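Local atomic coordinates of uncharacterized protein (Chondromyces crocatus, PDB entry 6I86), a protein that is of unknown function but is encoded in the crocagin gene cluster and probably takes part in making this ribosomally derived peptide product. Residues Glu5-Ile10 against Lys63-Leu68; Leu120-Val125 against Asp147-Leu152. All coordinates share one frame; numbering follows the deposited sequence. Where two conformers were deposited one is given.

Interaction 1: residues Glu5-Ile10 against Lys63-Leu68; sequences EEVAEI and KVRCIL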
loop_
_atom_site.group_PDB
_atom_site.type_symbol
_atom_site.label_atom_id
_atom_site.label_comp_id
_atom_site.label_asym_id
_atom_site.label_seq_id
_atom_site.Cartn_x
_atom_site.Cartn_y
_atom_site.Cartn_z
ATOM N N GLU A 5 14.498 -7.832 3.094
ATOM C CA GLU A 5 14.191 -9.056 3.820
ATOM C C GLU A 5 13.017 -9.813 3.226
ATOM O O GLU A 5 13.080 -11.039 3.101
ATOM C CB GLU A 5 13.918 -8.730 5.293
ATOM C CG GLU A 5 15.106 -8.065 5.987
ATOM C CD GLU A 5 14.731 -7.391 7.292
ATOM O OE1 GLU A 5 13.656 -6.755 7.349
ATOM O OE2 GLU A 5 15.508 -7.497 8.262
ATOM N N GLU A 6 11.952 -9.113 2.841
ATOM C CA GLU A 6 10.834 -9.707 2.122
ATOM C C GLU A 6 10.354 -8.724 1.066
ATOM O O GLU A 6 10.336 -7.511 1.292
ATOM C CB GLU A 6 9.678 -10.081 3.059
ATOM C CG GLU A 6 10.074 -11.069 4.144
ATOM C CD GLU A 6 8.951 -11.353 5.117
ATOM O OE1 GLU A 6 9.173 -12.142 6.060
ATOM O OE2 GLU A 6 7.848 -10.799 4.937
ATOM N N VAL A 7 9.989 -9.251 -0.103
ATOM C CA VAL A 7 9.565 -8.419 -1.228
ATOM C C VAL A 7 8.392 -9.096 -1.926
ATOM O O VAL A 7 8.423 -10.304 -2.184
ATOM C CB VAL A 7 10.706 -8.167 -2.239
ATOM C CG1 VAL A 7 10.249 -7.208 -3.329
ATOM C CG2 VAL A 7 11.952 -7.624 -1.545
ATOM N N ALA A 8 7.361 -8.311 -2.240
ATOM C CA ALA A 8 6.255 -8.786 -3.058
ATOM C C ALA A 8 5.652 -7.610 -3.812
ATOM O O ALA A 8 5.770 -6.452 -3.401
ATOM C CB ALA A 8 5.179 -9.487 -2.217
ATOM N N GLU A 9 5.001 -7.924 -4.930
ATOM C CA GLU A 9 4.322 -6.928 -5.745
ATOM C C GLU A 9 2.865 -7.321 -5.931
ATOM O O GLU A 9 2.543 -8.506 -6.066
ATOM C CB GLU A 9 4.980 -6.768 -7.124
ATOM C CG GLU A 9 6.403 -6.244 -7.095
ATOM C CD GLU A 9 7.027 -6.216 -8.475
ATOM O OE1 GLU A 9 6.288 -6.417 -9.463
ATOM O OE2 GLU A 9 8.252 -5.997 -8.574
ATOM N N ILE A 10 1.992 -6.318 -5.938
ATOM C CA ILE A 10 0.586 -6.506 -6.271
ATOM C C ILE A 10 0.227 -5.564 -7.410
ATOM O O ILE A 10 0.795 -4.475 -7.554
ATOM C CB ILE A 10 -0.350 -6.272 -5.064
ATOM C CG1 ILE A 10 -0.228 -4.836 -4.551
ATOM C CG2 ILE A 10 -0.056 -7.271 -3.954
ATOM C CD1 ILE A 10 -1.218 -4.498 -3.457
ATOM N N LYS A 63 0.894 -1.076 -10.200
ATOM C CA LYS A 63 1.795 -2.072 -9.641
ATOM C C LYS A 63 2.491 -1.463 -8.430
ATOM O O LYS A 63 3.175 -0.440 -8.551
ATOM C CB LYS A 63 2.814 -2.524 -10.687
ATOM C CG LYS A 63 3.889 -3.463 -10.162
ATOM C CD LYS A 63 4.879 -3.842 -11.261
ATOM C CE LYS A 63 4.225 -4.691 -12.341
ATOM N NZ LYS A 63 5.174 -5.025 -13.442
ATOM N N VAL A 64 2.309 -2.083 -7.267
ATOM C CA VAL A 64 2.878 -1.598 -6.016
ATOM C C VAL A 64 3.808 -2.671 -5.475
ATOM O O VAL A 64 3.376 -3.798 -5.205
ATOM C CB VAL A 64 1.792 -1.247 -4.987
ATOM C CG1 VAL A 64 2.422 -0.662 -3.727
ATOM C CG2 VAL A 64 0.787 -0.277 -5.587
ATOM N N ARG A 65 5.082 -2.324 -5.323
ATOM C CA ARG A 65 6.056 -3.207 -4.700
ATOM C C ARG A 65 6.147 -2.880 -3.217
ATOM O O ARG A 65 6.269 -1.710 -2.839
ATOM C CB ARG A 65 7.426 -3.056 -5.359
ATOM C CG ARG A 65 8.515 -3.896 -4.713
ATOM C CD ARG A 65 9.835 -3.747 -5.453
ATOM N NE ARG A 65 9.715 -4.109 -6.863
ATOM C CZ ARG A 65 10.497 -3.630 -7.824
ATOM N NH1 ARG A 65 11.461 -2.770 -7.527
ATOM N NH2 ARG A 65 10.319 -4.011 -9.081
ATOM N N CYS A 66 6.045 -3.906 -2.377
ATOM C CA CYS A 66 6.162 -3.754 -0.934
ATOM C C CYS A 66 7.397 -4.502 -0.455
ATOM O O CYS A 66 7.614 -5.658 -0.833
ATOM C CB CYS A 66 4.919 -4.275 -0.215
ATOM S SG CYS A 66 4.886 -3.903 1.553
ATOM N N ILE A 67 8.202 -3.841 0.372
ATOM C CA ILE A 67 9.470 -4.381 0.839
ATOM C C ILE A 67 9.533 -4.264 2.353
ATOM O O ILE A 67 9.303 -3.184 2.908
ATOM C CB ILE A 67 10.665 -3.645 0.201
ATOM C CG1 ILE A 67 10.609 -3.742 -1.325
ATOM C CG2 ILE A 67 11.983 -4.187 0.739
ATOM C CD1 ILE A 67 11.512 -2.755 -2.022
ATOM N N LEU A 68 9.837 -5.375 3.016
ATOM C CA LEU A 68 10.318 -5.338 4.389
ATOM C C LEU A 68 11.836 -5.232 4.329
ATOM O O LEU A 68 12.499 -6.088 3.729
ATOM C CB LEU A 68 9.889 -6.578 5.169
ATOM C CG LEU A 68 10.509 -6.699 6.564
ATOM C CD1 LEU A 68 9.941 -5.649 7.509
ATOM C CD2 LEU A 68 10.313 -8.097 7.131
HETATM O O HOH W 1 8.036 -5.717 -11.707
#
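Glu9 OE2 is gripped by two nitrogens of Arg65, NE and NH2, each 2.9 Å away. The guanidinium meets it side-on, with OE2 nearly in the guanidinium plane. Seen from the carboxylate, NH2 comes from the syn side and NE from the anti side, both on the same face and well out of its plane. Arg65 bends at chi3 (-57°), which swings NE back toward the neighbouring strand. An alanine in place of Arg65 would probably leave the Glu9 carboxylate without its salt-bridge mate and freer to turn. Glu9 OE1 rests on Lys63 CD (3.4 Å) and takes a hydrogen bond from water 1, while the Lys63 ammonium is bonded to the Glu144 carbonyl. On this same face Val7 CG1 packs on Ile67 CG1 at 4.0 Å. The other face carries Glu6, Ala8, Ile10, Val64, Cys66 and Leu68, and turns toward strands 94-99 and 107-111. Paired backbone hydrogen bonds join Ala8 to Cys66 and Ile10 to Val64. Leu68 O accepts from both Glu5 N (2.7 Å) and Glu6 N (3.2 Å), the mark of a classic beta bulge near the start of edge strand 4-14, opposite the end of 60-69, in a mixed five-stranded sheet.

Interaction 2: residues Leu120-Val125 against Asp147-Leu152; sequences LREWSV and DGIITL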
loop_
_atom_site.group_PDB
_atom_site.type_symbol
_atom_site.label_atom_id
_atom_site.label_comp_id
_atom_site.label_asym_id
_atom_site.label_seq_id
_atom_site.Cartn_x
_atom_site.Cartn_y
_atom_site.Cartn_z
ATOM N N LEU A 120 7.886 3.969 4.434
ATOM C CA LEU A 120 8.195 4.947 3.404
ATOM C C LEU A 120 7.289 4.688 2.211
ATOM O O LEU A 120 7.334 3.608 1.613
ATOM C CB LEU A 120 9.664 4.873 2.990
ATOM C CG LEU A 120 10.092 5.925 1.966
ATOM C CD1 LEU A 120 10.057 7.309 2.603
ATOM C CD2 LEU A 120 11.485 5.616 1.429
ATOM N N ARG A 121 6.461 5.671 1.877
ATOM C CA ARG A 121 5.675 5.644 0.652
ATOM C C ARG A 121 6.414 6.436 -0.414
ATOM O O ARG A 121 6.550 7.658 -0.299
ATOM C CB ARG A 121 4.279 6.228 0.857
ATOM C CG ARG A 121 3.534 6.436 -0.458
ATOM C CD ARG A 121 2.206 7.142 -0.264
ATOM N NE ARG A 121 2.327 8.595 -0.270
ATOM C CZ ARG A 121 2.119 9.345 -1.348
ATOM N NH1 ARG A 121 1.791 8.770 -2.499
ATOM N NH2 ARG A 121 2.239 10.664 -1.280
ATOM N N GLU A 122 6.891 5.743 -1.441
ATOM C CA GLU A 122 7.481 6.367 -2.615
ATOM C C GLU A 122 6.539 6.154 -3.790
ATOM O O GLU A 122 6.102 5.025 -4.038
ATOM C CB GLU A 122 8.855 5.777 -2.925
ATOM C CG GLU A 122 9.881 6.024 -1.840
ATOM C CD GLU A 122 11.214 5.375 -2.137
ATOM O OE1 GLU A 122 12.174 6.106 -2.455
ATOM O OE2 GLU A 122 11.301 4.129 -2.051
ATOM N N TRP A 123 6.223 7.229 -4.505
ATOM C CA TRP A 123 5.277 7.139 -5.605
ATOM C C TRP A 123 5.766 7.972 -6.778
ATOM O O TRP A 123 6.319 9.062 -6.596
ATOM C CB TRP A 123 3.881 7.607 -5.176
ATOM C CG TRP A 123 2.809 7.187 -6.117
ATOM C CD1 TRP A 123 2.302 7.906 -7.158
ATOM C CD2 TRP A 123 2.114 5.938 -6.115
ATOM N NE1 TRP A 123 1.326 7.185 -7.800
ATOM C CE2 TRP A 123 1.193 5.970 -7.178
ATOM C CE3 TRP A 123 2.179 4.794 -5.313
ATOM C CZ2 TRP A 123 0.344 4.903 -7.462
ATOM C CZ3 TRP A 123 1.339 3.739 -5.596
ATOM C CH2 TRP A 123 0.432 3.799 -6.661
ATOM N N SER A 124 5.561 7.447 -7.980
ATOM C CA SER A 124 5.890 8.136 -9.223
ATOM C C SER A 124 4.579 8.499 -9.912
ATOM O O SER A 124 3.900 7.630 -10.469
ATOM C CB SER A 124 6.761 7.262 -10.119
ATOM O OG SER A 124 6.994 7.893 -11.365
ATOM N N VAL A 125 4.215 9.781 -9.859
ATOM C CA VAL A 125 3.051 10.249 -10.606
ATOM C C VAL A 125 3.289 10.092 -12.103
ATOM O O VAL A 125 2.354 9.816 -12.867
ATOM C CB VAL A 125 2.733 11.709 -10.228
ATOM C CG1 VAL A 125 1.531 12.215 -11.007
ATOM C CG2 VAL A 125 2.486 11.828 -8.732
ATOM N N ASP A 147 4.519 1.512 -9.974
ATOM C CA ASP A 147 4.072 2.891 -9.821
ATOM C C ASP A 147 4.449 3.444 -8.455
ATOM O O ASP A 147 4.611 4.661 -8.301
ATOM C CB ASP A 147 2.563 2.977 -10.041
ATOM C CG ASP A 147 2.142 2.445 -11.397
ATOM O OD1 ASP A 147 2.236 3.198 -12.391
ATOM O OD2 ASP A 147 1.730 1.271 -11.474
ATOM N N GLY A 148 4.599 2.572 -7.460
ATOM C CA GLY A 148 5.024 2.994 -6.139
ATOM C C GLY A 148 5.710 1.857 -5.412
ATOM O O GLY A 148 5.550 0.681 -5.757
ATOM N N ILE A 149 6.491 2.224 -4.400
ATOM C CA ILE A 149 7.192 1.264 -3.557
ATOM C C ILE A 149 6.913 1.614 -2.104
ATOM O O ILE A 149 7.142 2.754 -1.681
ATOM C CB ILE A 149 8.710 1.249 -3.830
ATOM C CG1 ILE A 149 8.991 0.938 -5.304
ATOM C CG2 ILE A 149 9.399 0.226 -2.938
ATOM C CD1 ILE A 149 10.466 0.883 -5.647
ATOM N N ILE A 150 6.417 0.642 -1.345
ATOM C CA ILE A 150 6.127 0.801 0.076
ATOM C C ILE A 150 7.161 -0.001 0.850
ATOM O O ILE A 150 7.223 -1.229 0.725
ATOM C CB ILE A 150 4.704 0.341 0.424
ATOM C CG1 ILE A 150 3.696 0.976 -0.533
ATOM C CG2 ILE A 150 4.368 0.704 1.859
ATOM C CD1 ILE A 150 3.798 2.484 -0.582
ATOM N N THR A 151 7.969 0.685 1.652
ATOM C CA THR A 151 9.048 0.044 2.390
ATOM C C THR A 151 8.780 0.138 3.884
ATOM O O THR A 151 8.511 1.225 4.407
ATOM C CB THR A 151 10.402 0.674 2.062
ATOM O OG1 THR A 151 10.609 0.650 0.645
ATOM C CG2 THR A 151 11.522 -0.104 2.740
ATOM N N LEU A 152 8.860 -1.001 4.562
ATOM C CA LEU A 152 8.691 -1.083 6.003
ATOM C C LEU A 152 10.024 -1.424 6.651
ATOM O O LEU A 152 10.808 -2.204 6.103
ATOM C CB LEU A 152 7.654 -2.150 6.380
ATOM C CG LEU A 152 6.148 -1.889 6.274
ATOM C CD1 LEU A 152 5.710 -1.575 4.848
ATOM C CD2 LEU A 152 5.377 -3.085 6.821
HETATM O O HOH W 2 9.609 2.809 -0.342
#
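The Trp123 indole carries backbone of the opposing segment, Asp147 and Gly148, on one face: Asp147 O stands 3.6 Å above the ring centre and Gly148 N lies 3.8 Å above the plane, offset toward the rim. Gly148 CA packs closely on Trp123 CE3, 3.5 Å away. Asp147 CB reaches the six-membered ring at Trp123 CZ2, 3.9 Å away, with the carboxylate turned 30° from the indole plane. CG of Trp123 is anti to the backbone N (chi1 -164°). At the ring edge, NE1 is hydrogen-bonded to Glu128 in the helix that follows. Although Asp147 O lies over the ring, its C=O is aimed at Ser124 N, from which it accepts a nearly straight bond (3.0 Å, 171°), while Ser124 OG caps Glu127 N as the helix N-cap and also bonds Asn79 O.

Farther along, paired backbone bonds join Glu122 to Ile149 and Leu120 to Thr151. The Ile150 side chain crosses that of Arg121, its CD1 4.0 Å from Arg121 CG, and the guanidinium leads off to a salt bridge with Glu84. On the face of Leu120, Glu122, Ile149 and Thr151, water 2 lies 2.7 Å from Glu122 OE2 and 2.6 Å from Thr151 OG1, linking the two strands. Glu122 OE1 is held by Met77 N.

The Asp147 carboxylate is similarly tied down, by His131, Tyr140 and Lys63 N. The polar ends at this buried seam thus find bonding partners in surrounding loops, strands, the following helix and a water, and for the Asp147 carboxylate the several donors hold it in place and fix its rotation.

Interactions 1 and 2 lie in one mixed five-stranded sheet, their centres about 10 Å apart. Across it the strands run in the order 4-14, 60-69, 148-154, 115-123, 82-90, and each contact is an antiparallel pair within it. The seam between them is the parallel pairing of 60-69 with 148-154, where Lys63 O meets Asp147 N and Ile67 O meets Leu152 N, each at 2.8 Å, as probable hydrogen bonds. Along the chain interaction 1 closes before interaction 2 opens. Strand 148-154, the last in the chain, lies between 60-69 and 115-123, uniting the pair 4-14 and 60-69 with strands 115-123 and 82-90 in a continuous sheet.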